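Local atomic coordinates of flagellar protein FliT (Bordetella bronchiseptica, PDB entry 3H3M), a protein that probably acts as a flagellar export chaperone and pairs with a second copy of itself as a helical dimer. Residues 36-40 and 41-45; 90-93 and 94-98. All blocks are in the same frame, centred on the assembly; numbering follows the deposited sequence.

Contact 1. Residues 36-40 and 41-45; sequences AAANA and SNWDL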
# COMPACT_ATOMS: atom_id res chain seq x y z
N ALA A 36 1.59 -11.64 6.46
CA ALA A 36 1.79 -12.72 7.42
C ALA A 36 2.14 -12.22 8.85
O ALA A 36 1.58 -12.70 9.81
CB ALA A 36 2.87 -13.76 6.89
N ALA A 37 3.08 -11.30 8.98
CA ALA A 37 3.34 -10.64 10.26
C ALA A 37 2.11 -9.94 10.87
O ALA A 37 1.85 -10.05 12.06
CB ALA A 37 4.49 -9.60 10.09
N ALA A 38 1.43 -9.14 10.09
CA ALA A 38 0.19 -8.48 10.54
C ALA A 38 -0.84 -9.51 11.05
O ALA A 38 -1.48 -9.34 12.08
CB ALA A 38 -0.40 -7.69 9.40
N ASN A 39 -1.00 -10.57 10.29
CA ASN A 39 -1.79 -11.69 10.70
C ASN A 39 -1.45 -12.22 12.13
O ASN A 39 -2.34 -12.66 12.85
CB ASN A 39 -1.66 -12.83 9.66
CG ASN A 39 -2.78 -13.85 9.78
OD1 ASN A 39 -3.65 -13.72 10.65
ND2 ASN A 39 -2.78 -14.87 8.90
N ALA A 40 -0.16 -12.17 12.49
CA ALA A 40 0.34 -12.72 13.74
C ALA A 40 0.48 -11.60 14.74
O ALA A 40 1.09 -11.79 15.77
CB ALA A 40 1.74 -13.39 13.55
N SER A 41 -0.04 -10.43 14.40
CA SER A 41 0.08 -9.23 15.24
C SER A 41 1.51 -8.83 15.57
O SER A 41 1.79 -8.31 16.64
CB SER A 41 -0.74 -9.39 16.54
OG SER A 41 -2.15 -9.51 16.25
N ASN A 42 2.42 -9.03 14.63
CA ASN A 42 3.81 -8.73 14.88
C ASN A 42 4.05 -7.42 14.18
O ASN A 42 4.50 -7.34 13.04
CB ASN A 42 4.75 -9.85 14.41
CG ASN A 42 6.13 -9.74 15.00
OD1 ASN A 42 6.65 -8.62 15.20
ND2 ASN A 42 6.77 -10.89 15.28
N TRP A 43 3.65 -6.39 14.88
CA TRP A 43 3.67 -5.05 14.33
C TRP A 43 5.09 -4.63 14.03
O TRP A 43 5.33 -4.07 12.98
CB TRP A 43 2.95 -4.10 15.28
CG TRP A 43 1.62 -4.71 15.69
CD1 TRP A 43 1.20 -5.02 16.94
CD2 TRP A 43 0.57 -5.13 14.80
NE1 TRP A 43 -0.06 -5.57 16.90
CE2 TRP A 43 -0.46 -5.65 15.60
CE3 TRP A 43 0.41 -5.10 13.43
CZ2 TRP A 43 -1.64 -6.12 15.08
CZ3 TRP A 43 -0.74 -5.61 12.90
CH2 TRP A 43 -1.77 -6.11 13.73
N ASP A 44 6.02 -5.02 14.87
CA ASP A 44 7.43 -4.61 14.73
C ASP A 44 8.15 -5.28 13.56
O ASP A 44 9.03 -4.67 12.94
CB ASP A 44 8.21 -4.86 16.05
CG ASP A 44 8.04 -3.74 17.05
OD1 ASP A 44 7.76 -2.58 16.61
OD2 ASP A 44 8.16 -3.98 18.27
N LEU A 45 7.73 -6.49 13.23
CA LEU A 45 8.19 -7.15 12.04
C LEU A 45 7.62 -6.45 10.83
O LEU A 45 8.37 -6.11 9.88
CB LEU A 45 7.81 -8.66 12.07
CG LEU A 45 8.21 -9.49 10.86
CD1 LEU A 45 9.68 -9.24 10.40
CD2 LEU A 45 7.91 -10.94 11.18

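Contact 2. Residues 90-93 and 94-98; sequences AVRD and LALPQ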
# COMPACT_ATOMS: atom_id res chain seq x y z
N ALA A 90 -5.01 -5.22 3.34
CA ALA A 90 -5.27 -6.31 4.28
C ALA A 90 -4.49 -6.07 5.59
O ALA A 90 -5.02 -6.31 6.67
CB ALA A 90 -4.96 -7.66 3.65
N VAL A 91 -3.26 -5.55 5.49
CA VAL A 91 -2.45 -5.18 6.68
C VAL A 91 -3.17 -4.12 7.52
O VAL A 91 -3.33 -4.24 8.73
CB VAL A 91 -0.97 -4.68 6.31
CG1 VAL A 91 -0.31 -4.01 7.52
CG2 VAL A 91 -0.02 -5.86 5.81
N ARG A 92 -3.61 -3.08 6.85
CA ARG A 92 -4.32 -2.02 7.51
C ARG A 92 -5.59 -2.56 8.18
O ARG A 92 -5.95 -2.15 9.29
CB ARG A 92 -4.69 -1.05 6.42
CG ARG A 92 -5.13 0.29 6.81
CD ARG A 92 -4.76 1.24 5.68
NE ARG A 92 -5.50 0.89 4.50
CZ ARG A 92 -5.05 0.99 3.24
NH1 ARG A 92 -3.82 1.43 2.98
NH2 ARG A 92 -5.88 0.65 2.24
N ASP A 93 -6.27 -3.48 7.51
CA ASP A 93 -7.56 -3.98 7.99
C ASP A 93 -7.38 -4.96 9.15
O ASP A 93 -8.35 -5.35 9.78
CB ASP A 93 -8.33 -4.68 6.85
CG ASP A 93 -9.12 -3.71 5.95
OD1 ASP A 93 -9.14 -2.50 6.25
OD2 ASP A 93 -9.72 -4.16 4.94
N LEU A 94 -6.15 -5.41 9.39
CA LEU A 94 -5.87 -6.28 10.53
C LEU A 94 -5.49 -5.45 11.74
O LEU A 94 -5.93 -5.73 12.85
CB LEU A 94 -4.77 -7.32 10.19
CG LEU A 94 -5.30 -8.39 9.25
CD1 LEU A 94 -4.21 -9.22 8.66
CD2 LEU A 94 -6.25 -9.25 9.98
N ALA A 95 -4.73 -4.40 11.48
CA ALA A 95 -4.09 -3.58 12.51
C ALA A 95 -4.99 -2.50 13.07
O ALA A 95 -5.06 -2.27 14.29
CB ALA A 95 -2.77 -2.95 11.94
N LEU A 96 -5.65 -1.80 12.18
CA LEU A 96 -6.29 -0.57 12.60
C LEU A 96 -7.49 -0.80 13.52
O LEU A 96 -7.75 0.04 14.41
CB LEU A 96 -6.63 0.34 11.38
CG LEU A 96 -5.45 1.01 10.59
CD1 LEU A 96 -5.99 2.05 9.65
CD2 LEU A 96 -4.36 1.59 11.53
N PRO A 97 -8.21 -1.93 13.34
CA PRO A 97 -9.32 -2.07 14.30
C PRO A 97 -8.80 -2.29 15.72
O PRO A 97 -9.35 -1.79 16.68
CB PRO A 97 -10.09 -3.27 13.77
CG PRO A 97 -9.72 -3.34 12.34
CD PRO A 97 -8.30 -2.94 12.29
N GLN A 98 -7.66 -2.98 15.83
CA GLN A 98 -6.99 -3.12 17.14
C GLN A 98 -6.44 -1.80 17.68
O GLN A 98 -6.50 -1.55 18.89
CB GLN A 98 -5.85 -4.12 17.05
CG GLN A 98 -6.30 -5.52 16.69
CD GLN A 98 -5.12 -6.50 16.51
OE1 GLN A 98 -4.28 -6.70 17.44
NE2 GLN A 98 -5.06 -7.13 15.32

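Contact 1. Residues 36-40 and 41-45
A37 and N42 meet in a local helix-to-helix turn, where helix 20-39 closes with a Schellman motif and helix 43-63 begins. The N-H of N42 points nearly straight at the carbonyl oxygen of A37 (N to O 2.8 Å, N-H...O 173°), and S41 N donates to A38 O at 2.9 Å. S41 is the C-prime residue; its positive phi of 58° turns the chain out of the helix. A37 O also accepts from A40 N, and its two donors arrive from opposite faces of the carbonyl plane. N42 then serves as N-cap of the next helix: with CG anti to its backbone N (chi1 -164°), OD1 accepts from L45 N at 3.1 Å. A small methyl suits position 37, where A37 CB meets L45 CG at 3.8 Å between the two helices. On the other flank the indole of W43 folds back over the turn, with S41 C 3.7 Å above the ring centre and CZ3 4.1 Å from A38 CB. The same ring reaches helix 72-105 and L99 of the second subunit. The carbonyls of A37 and A38 thus find donors within the turn, while alanine, leucine and tryptophan pack beside it.

Contact 2. Residues 90-93 and 94-98
R92 and L96, one helical turn apart on helix 72-105, lie side by side and point the same way. The leucine is the side chain to follow. Its CB sits 3.3 Å from R92 O, the carbonyl that accepts the L96 N-H at 2.9 Å in a fairly straight bond (163°). CG stays near that oxygen, and CD1 runs on to the aliphatic part of the arginine, 3.5 Å from R92 CG. R92 suits this place because its CG methylene packs on the leucine while its charged end travels farther: the chain bends at chi3 (65°), NH1 forms a salt bridge with D88 of the second subunit, and the guanidinium makes a cation-pi contact with Y53 of that subunit. L96 itself packs on V46 there. Farther round the helix V91 O accepts from both L94 N and A95 N. P97 has no N-H to give, and the helix kinks there; its ring carbon CD lies 3.5 Å from D93 O instead. Beyond the proline, the amide NE2 of Q98 turns back to L94 O at 3.0 Å, giving that carbonyl a side-chain donor. L96 therefore lies against the aliphatic start of an arginine whose charge is met across the dimer interface.

Overall arrangement
Both contacts are partly buried and lie on the same side of the chain's centre, their own centres about 10 Å apart, but they hold different elements. Contact 1 joins helices 20-39 and 43-63 at their shared turn; contact 2 lies wholly within helix 72-105, which packs against both. They meet where W43 CZ3 touches A95 CB at 3.5 Å, and S41 packs against Q98 nearby. In contact 1 the buried A37 and A38 pack within the subunit's bundle; in contact 2 V91 does so, whereas R92 and L96 are buried against the second subunit. A40 and P97 are exposed. Contact 1 relies on capping at two helix ends, whereas contact 2 continues a helix past a proline. Both reach the second subunit, contact 1 by packing, contact 2 also by charge.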